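Local coordinates for protein endo-1,4-beta-xylanase (Bacteroides thetaiotaomicron VPI-5482, PDB 3KST) that probably hydrolyses glycosidic bonds of xylan-type polysaccharides and binds a calcium ion in its five-bladed beta-propeller, at residues A81-Y86 with D130-I135; G199-I204 with D223-P228; N34-Y39 with D56-W61. All coordinates share one frame; numbering follows the deposited sequence. Where two conformers were deposited one is given.

All three contacts lie in one five-bladed beta-propeller, the fold of family 43 glycosyl hydrolases, and follow the chain in the order 3, 1, 2. Contact 3 is made within one blade, between its second strand and the turn and start of its fourth. Contact 1 joins the innermost strands of the next two blades at the central calcium site, whereas contact 2, like contact 3, stays within one blade, the following one, away from the centre. Centres lie about 17 Å (contacts 1 and 2), 18 Å (1 and 3) and 29 Å (2 and 3) apart. Both neighbours touch contact 1, through Phe134 with Tyr201 and through Val84 and Pro82 with Tyr39.

Contact 1. Residues A81-Y86 with D130-I135; sequences APEVYY and DTSLFI. With CA (calcium ion), chain C.
At the calcium site on the axis of the five-bladed propeller, Glu83 and Tyr85 of one blade's innermost strand meet Ser132 and Leu133 of the next blade's. The two short strand segments run nearly parallel, 15° apart, their axes approaching to 6.5 Å, and side chains and water span the gap. Glu83 OE2 binds the calcium ion at 2.3 Å, beside five waters and His251. Glu83 OE1 accepts hydrogen bonds from two hydroxyls, both tilted out of the carboxylate plane toward the same face: Ser132 OG on the syn side at 2.7 Å and Tyr85 OH on the anti side at 2.5 Å. Ser132 OG, anti to its backbone N (chi1 -170°), is thereby turned to Glu83. Together with the metal bond, these hydrogen bonds restrain the rotation of the carboxylate. Water 2, itself a calcium ligand, donates to both Ala81 O and Thr131 O, while water 1 links Ala81 O to Thr131 OG1. Asp130, predicted to tune and orient Glu190, the predicted proton donor, has OD2 held by Gly191 N; Asp130 OD1 lies against Ala81 CB at 3.5 Å. Farther along, Tyr85 CE2 reaches Leu133 CB obliquely at 3.5 Å. The Tyr85 hydroxyl is also an acceptor: Leu133 N-H points at Tyr85 OH over 2.9 Å, almost straight at 175°.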
loop_
_atom_site.group_PDB
_atom_site.type_symbol
_atom_site.label_atom_id
_atom_site.label_comp_id
_atom_site.label_asym_id
_atom_site.label_seq_id
_atom_site.Cartn_x
_atom_site.Cartn_y
_atom_site.Cartn_z
ATOM N N ALA A 81 4.717 2.541 4.929
ATOM C CA ALA A 81 3.500 2.258 4.154
ATOM C C ALA A 81 2.673 3.479 3.711
ATOM O O ALA A 81 1.460 3.549 3.955
ATOM C CB ALA A 81 2.635 1.238 4.960
ATOM N N PRO A 82 3.317 4.424 2.998
ATOM C CA PRO A 82 2.602 5.585 2.500
ATOM C C PRO A 82 1.695 5.254 1.303
ATOM O O PRO A 82 1.983 4.314 0.565
ATOM C CB PRO A 82 3.738 6.502 2.057
ATOM C CG PRO A 82 4.783 5.547 1.549
ATOM C CD PRO A 82 4.702 4.374 2.466
ATOM N N GLU A 83 0.566 5.941 1.199
ATOM C CA GLU A 83 -0.286 5.919 -0.008
ATOM C C GLU A 83 -0.644 7.374 -0.266
ATOM O O GLU A 83 -0.854 8.127 0.685
ATOM C CB GLU A 83 -1.531 5.048 0.138
ATOM C CG GLU A 83 -1.204 3.566 0.495
ATOM C CD GLU A 83 -2.316 2.535 0.260
ATOM O OE1 GLU A 83 -3.475 2.851 -0.162
ATOM O OE2 GLU A 83 -2.008 1.326 0.470
ATOM N N VAL A 84 -0.657 7.770 -1.536
ATOM C CA VAL A 84 -0.965 9.146 -1.955
ATOM C C VAL A 84 -2.123 9.124 -2.958
ATOM O O VAL A 84 -2.117 8.308 -3.896
ATOM C CB VAL A 84 0.242 9.831 -2.593
ATOM C CG1 VAL A 84 -0.136 11.190 -3.205
ATOM C CG2 VAL A 84 1.386 10.032 -1.556
ATOM N N TYR A 85 -3.062 10.059 -2.796
ATOM C CA TYR A 85 -4.244 10.155 -3.617
ATOM C C TYR A 85 -4.576 11.613 -3.915
ATOM O O TYR A 85 -4.532 12.463 -3.018
ATOM C CB TYR A 85 -5.480 9.560 -2.914
ATOM C CG TYR A 85 -5.239 8.360 -2.065
ATOM C CD1 TYR A 85 -5.109 7.083 -2.625
ATOM C CD2 TYR A 85 -5.120 8.493 -0.679
ATOM C CE1 TYR A 85 -4.902 5.978 -1.816
ATOM C CE2 TYR A 85 -4.902 7.425 0.111
ATOM C CZ TYR A 85 -4.774 6.158 -0.451
ATOM O OH TYR A 85 -4.557 5.099 0.364
ATOM N N TYR A 86 -4.962 11.879 -5.163
ATOM C CA TYR A 86 -5.448 13.191 -5.549
ATOM C C TYR A 86 -6.939 13.070 -5.274
ATOM O O TYR A 86 -7.602 12.236 -5.894
ATOM C CB TYR A 86 -5.199 13.519 -7.015
ATOM C CG TYR A 86 -5.826 14.853 -7.371
ATOM C CD1 TYR A 86 -5.289 16.048 -6.905
ATOM C CD2 TYR A 86 -6.983 14.903 -8.151
ATOM C CE1 TYR A 86 -5.919 17.308 -7.210
ATOM C CE2 TYR A 86 -7.605 16.132 -8.472
ATOM C CZ TYR A 86 -7.066 17.317 -8.017
ATOM O OH TYR A 86 -7.722 18.482 -8.350
ATOM N N ASP A 130 -0.485 0.848 8.233
ATOM C CA ASP A 130 -0.908 0.379 6.904
ATOM C C ASP A 130 -2.240 0.956 6.355
ATOM O O ASP A 130 -3.055 0.262 5.756
ATOM C CB ASP A 130 -0.876 -1.169 6.820
ATOM C CG ASP A 130 0.494 -1.749 7.033
ATOM O OD1 ASP A 130 1.413 -1.008 7.391
ATOM O OD2 ASP A 130 0.653 -2.963 6.787
ATOM N N THR A 131 -2.396 2.253 6.549
ATOM C CA THR A 131 -3.531 2.994 6.020
ATOM C C THR A 131 -3.740 2.773 4.506
ATOM O O THR A 131 -2.779 2.769 3.729
ATOM C CB THR A 131 -3.333 4.506 6.156
ATOM O OG1 THR A 131 -2.066 4.875 5.588
ATOM C CG2 THR A 131 -3.414 4.956 7.583
ATOM N N SER A 132 -4.990 2.593 4.109
ATOM C CA SER A 132 -5.361 2.586 2.697
ATOM C C SER A 132 -6.770 3.162 2.628
ATOM O O SER A 132 -7.656 2.647 3.315
ATOM C CB SER A 132 -5.334 1.200 2.071
ATOM O OG SER A 132 -5.491 1.330 0.667
ATOM N N LEU A 133 -6.922 4.243 1.850
ATOM C CA LEU A 133 -8.195 4.945 1.662
ATOM C C LEU A 133 -8.971 4.417 0.453
ATOM O O LEU A 133 -8.415 4.103 -0.606
ATOM C CB LEU A 133 -7.963 6.453 1.460
ATOM C CG LEU A 133 -9.163 7.401 1.271
ATOM C CD1 LEU A 133 -10.019 7.531 2.558
ATOM C CD2 LEU A 133 -8.638 8.745 0.842
ATOM N N PHE A 134 -10.290 4.394 0.621
ATOM C CA PHE A 134 -11.232 4.064 -0.439
ATOM C C PHE A 134 -12.440 4.999 -0.357
ATOM O O PHE A 134 -13.072 5.093 0.687
ATOM C CB PHE A 134 -11.718 2.647 -0.301
ATOM C CG PHE A 134 -12.815 2.303 -1.282
ATOM C CD1 PHE A 134 -12.550 2.277 -2.644
ATOM C CD2 PHE A 134 -14.121 2.053 -0.829
ATOM C CE1 PHE A 134 -13.572 1.981 -3.571
ATOM C CE2 PHE A 134 -15.148 1.756 -1.727
ATOM C CZ PHE A 134 -14.875 1.717 -3.100
ATOM N N ILE A 135 -12.762 5.675 -1.459
ATOM C CA ILE A 135 -13.922 6.582 -1.523
ATOM C C ILE A 135 -14.914 5.914 -2.470
ATOM O O ILE A 135 -14.639 5.775 -3.651
ATOM C CB ILE A 135 -13.555 8.013 -2.001
ATOM C CG1 ILE A 135 -12.582 8.656 -1.006
ATOM C CG2 ILE A 135 -14.822 8.910 -2.070
ATOM C CD1 ILE A 135 -11.988 10.014 -1.480
HETATM CA CA CA C . -0.246 0.152 1.441
HETATM O O HOH W 1 0.371 3.630 6.406
HETATM O O HOH W 2 -0.333 1.676 3.410
HETATM O O HOH W 3 1.865 1.584 1.351
HETATM O O HOH W 4 -1.957 -0.779 3.104
HETATM O O HOH W 5 0.701 -0.382 -0.776
HETATM O O HOH W 6 -1.283 -2.021 0.470
#

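Contact 2. Residues G199-I204 with D223-P228; sequences GVYYLI and DTPMGP
One face of the Tyr201 ring is covered by Pro225, whose N sits over the ring centre, 3.6 Å above the plane. The proline ring continues along the same face: its CG makes a CH-pi contact 4.2 Å from the Tyr201 ring centroid, 25° off the normal, and the two side chains lie side by side, pointing the same way. Asp223 O approaches Tyr201 CE1 at the ring's edge, near its plane, at 3.3 Å. Tyr201 CD1 lies close to the Thr224 carbonyl carbon. With CG anti to the carbonyl carbon (chi1 -62°), the Tyr201 ring is laid against the turn, packing on peptide groups of 223-225 as well as the proline ring. The hydroxyl at its tip is hydrogen-bonded to Asp136. Beside the ring, water 7 donates to both Gly199 O and Asp223 OD1, a polar bridge near the surface.

Thr224 and Pro225 open a type I turn that ends at Gly227; its backbone bond from Gly227 N to Thr224 O is weak, at 3.4 Å. An ST turn starts it: Thr224 OG1 accepts from Met226 N (a selenomethionine) at 3.1 Å, in a bond bent to 141°. Thr224 OG1 also donates to Gly227 O at 2.6 Å, in the carbonyl plane on a lone pair. A cis peptide before Pro228 follows directly. In the blade, Tyr201 belongs to the second strand, 200-207, while the turn leaves the third, 216-222, and leads to the short outer strand 230-231; Pro225 O is hydrogen-bonded to Tyr144 on strand 141-148 of the preceding blade.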
loop_
_atom_site.group_PDB
_atom_site.type_symbol
_atom_site.label_atom_id
_atom_site.label_comp_id
_atom_site.label_asym_id
_atom_site.label_seq_id
_atom_site.Cartn_x
_atom_site.Cartn_y
_atom_site.Cartn_z
ATOM N N GLY A 199 -20.098 -3.999 -8.559
ATOM C CA GLY A 199 -20.797 -4.142 -7.289
ATOM C C GLY A 199 -20.164 -4.971 -6.185
ATOM O O GLY A 199 -20.769 -5.118 -5.134
ATOM N N VAL A 200 -18.942 -5.456 -6.399
ATOM C CA VAL A 200 -18.237 -6.291 -5.432
ATOM C C VAL A 200 -17.011 -5.528 -4.966
ATOM O O VAL A 200 -16.332 -4.886 -5.792
ATOM C CB VAL A 200 -17.863 -7.652 -6.056
ATOM C CG1 VAL A 200 -17.199 -8.535 -5.018
ATOM C CG2 VAL A 200 -19.140 -8.341 -6.593
ATOM N N TYR A 201 -16.777 -5.550 -3.652
ATOM C CA TYR A 201 -15.624 -4.881 -3.017
ATOM C C TYR A 201 -14.570 -5.945 -2.763
ATOM O O TYR A 201 -14.875 -6.966 -2.126
ATOM C CB TYR A 201 -16.032 -4.233 -1.698
ATOM C CG TYR A 201 -17.087 -3.163 -1.892
ATOM C CD1 TYR A 201 -18.449 -3.489 -1.880
ATOM C CD2 TYR A 201 -16.733 -1.830 -2.100
ATOM C CE1 TYR A 201 -19.439 -2.504 -2.071
ATOM C CE2 TYR A 201 -17.712 -0.842 -2.289
ATOM C CZ TYR A 201 -19.070 -1.198 -2.259
ATOM O OH TYR A 201 -20.069 -0.263 -2.426
ATOM N N TYR A 202 -13.362 -5.717 -3.299
ATOM C CA TYR A 202 -12.215 -6.612 -3.207
ATOM C C TYR A 202 -11.189 -6.022 -2.273
ATOM O O TYR A 202 -10.710 -4.893 -2.527
ATOM C CB TYR A 202 -11.552 -6.776 -4.586
ATOM C CG TYR A 202 -12.435 -7.447 -5.593
ATOM C CD1 TYR A 202 -13.413 -6.724 -6.278
ATOM C CD2 TYR A 202 -12.298 -8.823 -5.874
ATOM C CE1 TYR A 202 -14.225 -7.349 -7.199
ATOM C CE2 TYR A 202 -13.110 -9.454 -6.769
ATOM C CZ TYR A 202 -14.074 -8.708 -7.447
ATOM O OH TYR A 202 -14.902 -9.301 -8.343
ATOM N N LEU A 203 -10.900 -6.752 -1.191
ATOM C CA LEU A 203 -9.905 -6.353 -0.200
ATOM C C LEU A 203 -8.689 -7.238 -0.439
ATOM O O LEU A 203 -8.736 -8.454 -0.181
ATOM C CB LEU A 203 -10.457 -6.492 1.220
ATOM C CG LEU A 203 -9.650 -5.969 2.416
ATOM C CD1 LEU A 203 -10.552 -5.954 3.673
ATOM C CD2 LEU A 203 -8.369 -6.719 2.701
ATOM N N ILE A 204 -7.612 -6.622 -0.946
ATOM C CA ILE A 204 -6.365 -7.295 -1.296
ATOM C C ILE A 204 -5.340 -6.999 -0.163
ATOM O O ILE A 204 -5.078 -5.820 0.201
ATOM C CB ILE A 204 -5.899 -6.821 -2.712
ATOM C CG1 ILE A 204 -7.064 -6.875 -3.729
ATOM C CG2 ILE A 204 -4.738 -7.670 -3.155
ATOM C CD1 ILE A 204 -6.961 -5.876 -4.860
ATOM N N ASP A 223 -20.075 -7.651 -0.490
ATOM C CA ASP A 223 -21.079 -6.827 -1.159
ATOM C C ASP A 223 -21.125 -5.430 -0.510
ATOM O O ASP A 223 -21.830 -4.547 -1.022
ATOM C CB ASP A 223 -22.476 -7.463 -1.072
ATOM C CG ASP A 223 -22.589 -8.773 -1.819
ATOM O OD1 ASP A 223 -21.784 -9.059 -2.715
ATOM O OD2 ASP A 223 -23.522 -9.535 -1.488
ATOM N N THR A 224 -20.413 -5.216 0.611
ATOM C CA THR A 224 -20.334 -3.893 1.243
ATOM C C THR A 224 -18.862 -3.514 1.490
ATOM O O THR A 224 -18.022 -4.401 1.594
ATOM C CB THR A 224 -21.188 -3.831 2.577
ATOM O OG1 THR A 224 -20.350 -3.851 3.740
ATOM C CG2 THR A 224 -22.246 -4.964 2.638
ATOM N N PRO A 225 -18.548 -2.206 1.605
ATOM C CA PRO A 225 -17.165 -1.795 1.888
ATOM C C PRO A 225 -16.650 -2.236 3.276
ATOM O O PRO A 225 -15.435 -2.299 3.469
ATOM C CB PRO A 225 -17.206 -0.252 1.786
ATOM C CG PRO A 225 -18.595 0.111 1.387
ATOM C CD PRO A 225 -19.466 -1.061 1.739
HETATM N N MSE A 226 -17.549 -2.557 4.209
HETATM C CA MSE A 226 -17.139 -2.974 5.549
HETATM C C MSE A 226 -17.577 -4.409 5.866
HETATM O O MSE A 226 -17.882 -4.724 7.005
HETATM C CB MSE A 226 -17.612 -1.966 6.580
HETATM C CG MSE A 226 -17.142 -0.560 6.301
HETATM SE SE MSE A 226 -17.333 0.591 7.803
HETATM C CE MSE A 226 -19.252 0.482 7.924
ATOM N N GLY A 227 -17.570 -5.276 4.853
ATOM C CA GLY A 227 -17.852 -6.677 5.049
ATOM C C GLY A 227 -19.318 -7.055 5.106
ATOM O O GLY A 227 -20.158 -6.243 4.683
ATOM N N PRO A 228 -19.615 -8.305 5.541
ATOM C CA PRO A 228 -18.630 -9.350 5.916
ATOM C C PRO A 228 -17.829 -9.898 4.714
ATOM O O PRO A 228 -18.264 -9.778 3.573
ATOM C CB PRO A 228 -19.490 -10.435 6.567
ATOM C CG PRO A 228 -20.830 -10.244 5.932
ATOM C CD PRO A 228 -20.983 -8.755 5.847
HETATM O O HOH W 7 -22.207 -7.807 -5.151
#

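Contact 3. Residues N34-Y39 with D56-W61; sequences NKYYAY and DDLKNW
With CG anti to the carbonyl carbon in both Tyr36 (chi1 -59°) and Leu58 (chi1 -61°), the tyrosine ring and the leucine branch are directed to each other. The two side chains cross at about a right angle. Leu58 CD2 comes down over the centre of the Tyr36 ring as a CH-pi contact, 3.7 Å from the centroid and 13° off the normal. At the edge of the same ring, in its plane, Asp56 O approaches Tyr36 CE2 at 3.7 Å. The Tyr36 hydroxyl takes part in a hydrogen bond with Lys258 N, so the ring is held at its tip as well as across its face. Next to it, the six-membered end of the Trp61 indole reaches the strand: Trp61 CH2 lies 3.9 Å from Tyr36 CB, and Trp61 CZ3 lies 3.5 Å from Ala38 CB.

These residues belong to a four-stranded propeller blade. Tyr36 and Ala38 are on its second strand, 35-41, and Trp61 is on its outer strand, 60-69. Strand 49-55 lies between the two, and Trp61 reaches past it, touching Phe53 and Ser55. The outer strand also pairs in parallel with strand 293-305, which comes from the far end of the chain.

The turn between the third and fourth strands is shaped by Asp57, which forms an Asx turn. Asp57 OD1 accepts from Lys59 N, from above the carboxylate plane, and from Asn60 N at 2.8 Å, on the syn side; OD2 takes Asn60 ND2. Trp61 NE1 donates back to Leu58 O at 2.8 Å, from above the carbonyl plane, a bent bond that helps hold the indole over the turn. Toward the surface the bent Lys35 chain lays CD and CE against Asp56 OD1, and Lys35 NZ makes a long salt bridge to that oxygen at 3.7 Å.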
loop_
_atom_site.group_PDB
_atom_site.type_symbol
_atom_site.label_atom_id
_atom_site.label_comp_id
_atom_site.label_asym_id
_atom_site.label_seq_id
_atom_site.Cartn_x
_atom_site.Cartn_y
_atom_site.Cartn_z
ATOM N N ASN A 34 -0.725 11.758 -16.591
ATOM C CA ASN A 34 0.134 10.968 -17.485
ATOM C C ASN A 34 1.519 10.637 -16.899
ATOM O O ASN A 34 2.505 10.553 -17.625
ATOM C CB ASN A 34 0.289 11.723 -18.816
ATOM N N LYS A 35 1.595 10.435 -15.581
ATOM C CA LYS A 35 2.895 10.211 -14.919
ATOM C C LYS A 35 2.699 9.307 -13.711
ATOM O O LYS A 35 1.758 9.527 -12.945
ATOM C CB LYS A 35 3.462 11.585 -14.485
ATOM C CG LYS A 35 4.981 11.713 -14.356
ATOM C CD LYS A 35 5.679 11.561 -15.709
ATOM C CE LYS A 35 6.879 12.530 -15.913
ATOM N NZ LYS A 35 8.038 12.247 -15.069
ATOM N N TYR A 36 3.560 8.299 -13.562
ATOM C CA TYR A 36 3.521 7.377 -12.408
ATOM C C TYR A 36 4.313 7.955 -11.263
ATOM O O TYR A 36 5.392 8.472 -11.487
ATOM C CB TYR A 36 4.083 6.010 -12.778
ATOM C CG TYR A 36 3.316 5.382 -13.919
ATOM C CD1 TYR A 36 2.057 4.808 -13.717
ATOM C CD2 TYR A 36 3.845 5.356 -15.215
ATOM C CE1 TYR A 36 1.350 4.218 -14.762
ATOM C CE2 TYR A 36 3.120 4.775 -16.284
ATOM C CZ TYR A 36 1.878 4.221 -16.046
ATOM O OH TYR A 36 1.187 3.634 -17.076
ATOM N N TYR A 37 3.781 7.859 -10.043
ATOM C CA TYR A 37 4.444 8.359 -8.833
ATOM C C TYR A 37 4.458 7.256 -7.797
ATOM O O TYR A 37 3.387 6.756 -7.432
ATOM C CB TYR A 37 3.733 9.588 -8.268
ATOM C CG TYR A 37 3.703 10.758 -9.210
ATOM C CD1 TYR A 37 4.753 11.675 -9.235
ATOM C CD2 TYR A 37 2.643 10.948 -10.081
ATOM C CE1 TYR A 37 4.750 12.774 -10.103
ATOM C CE2 TYR A 37 2.621 12.044 -10.958
ATOM C CZ TYR A 37 3.671 12.948 -10.969
ATOM O OH TYR A 37 3.655 14.032 -11.830
ATOM N N ALA A 38 5.651 6.860 -7.352
ATOM C CA ALA A 38 5.821 5.777 -6.380
ATOM C C ALA A 38 6.251 6.321 -5.050
ATOM O O ALA A 38 7.100 7.195 -4.994
ATOM C CB ALA A 38 6.863 4.771 -6.843
ATOM N N TYR A 39 5.646 5.784 -3.990
ATOM C CA TYR A 39 5.981 6.119 -2.596
ATOM C C TYR A 39 6.038 4.823 -1.823
ATOM O O TYR A 39 5.163 3.972 -2.013
ATOM C CB TYR A 39 4.908 6.993 -1.971
ATOM C CG TYR A 39 4.482 8.144 -2.850
ATOM C CD1 TYR A 39 3.500 7.956 -3.832
ATOM C CD2 TYR A 39 5.074 9.406 -2.725
ATOM C CE1 TYR A 39 3.117 8.992 -4.679
ATOM C CE2 TYR A 39 4.692 10.448 -3.549
ATOM C CZ TYR A 39 3.695 10.236 -4.525
ATOM O OH TYR A 39 3.288 11.263 -5.342
ATOM N N ASP A 56 7.753 7.454 -16.531
ATOM C CA ASP A 56 6.948 7.507 -17.746
ATOM C C ASP A 56 6.542 6.111 -18.250
ATOM O O ASP A 56 5.502 5.957 -18.920
ATOM C CB ASP A 56 7.759 8.196 -18.863
ATOM C CG ASP A 56 8.037 9.652 -18.580
ATOM O OD1 ASP A 56 7.108 10.352 -18.148
ATOM O OD2 ASP A 56 9.160 10.126 -18.839
ATOM N N ASP A 57 7.346 5.103 -17.899
ATOM C CA ASP A 57 7.230 3.739 -18.451
ATOM C C ASP A 57 7.208 2.563 -17.462
ATOM O O ASP A 57 7.165 1.411 -17.904
ATOM C CB ASP A 57 8.396 3.566 -19.446
ATOM C CG ASP A 57 9.798 3.660 -18.779
ATOM O OD1 ASP A 57 9.919 3.677 -17.518
ATOM O OD2 ASP A 57 10.791 3.749 -19.520
ATOM N N LEU A 58 7.297 2.847 -16.156
ATOM C CA LEU A 58 7.341 1.851 -15.057
ATOM C C LEU A 58 8.680 1.109 -14.883
ATOM O O LEU A 58 8.873 0.455 -13.863
ATOM C CB LEU A 58 6.193 0.812 -15.126
ATOM C CG LEU A 58 4.788 1.379 -15.026
ATOM C CD1 LEU A 58 3.771 0.266 -15.344
ATOM C CD2 LEU A 58 4.583 1.950 -13.625
ATOM N N LYS A 59 9.591 1.205 -15.854
ATOM C CA LYS A 59 10.897 0.544 -15.807
ATOM C C LYS A 59 11.919 1.513 -15.256
ATOM O O LYS A 59 12.663 1.159 -14.339
ATOM C CB LYS A 59 11.329 0.039 -17.200
ATOM C CG LYS A 59 12.759 -0.541 -17.272
ATOM C CD LYS A 59 13.048 -1.757 -16.374
ATOM C CE LYS A 59 14.434 -2.304 -16.679
ATOM N NZ LYS A 59 14.889 -3.543 -15.962
ATOM N N ASN A 60 11.964 2.717 -15.832
ATOM C CA ASN A 60 12.930 3.739 -15.445
ATOM C C ASN A 60 12.271 4.784 -14.568
ATOM O O ASN A 60 11.262 5.403 -14.965
ATOM C CB ASN A 60 13.519 4.394 -16.674
ATOM C CG ASN A 60 14.103 3.376 -17.631
ATOM O OD1 ASN A 60 15.151 2.770 -17.361
ATOM N ND2 ASN A 60 13.420 3.165 -18.738
ATOM N N TRP A 61 12.813 4.939 -13.361
ATOM C CA TRP A 61 12.285 5.862 -12.346
ATOM C C TRP A 61 13.292 6.963 -12.052
ATOM O O TRP A 61 14.497 6.737 -12.143
ATOM C CB TRP A 61 11.951 5.104 -11.042
ATOM C CG TRP A 61 10.835 4.123 -11.264
ATOM C CD1 TRP A 61 10.941 2.909 -11.841
ATOM C CD2 TRP A 61 9.448 4.305 -10.969
ATOM N NE1 TRP A 61 9.713 2.300 -11.934
ATOM C CE2 TRP A 61 8.772 3.142 -11.401
ATOM C CE3 TRP A 61 8.702 5.347 -10.404
ATOM C CZ2 TRP A 61 7.362 2.998 -11.291
ATOM C CZ3 TRP A 61 7.303 5.198 -10.275
ATOM C CH2 TRP A 61 6.661 4.031 -10.714
#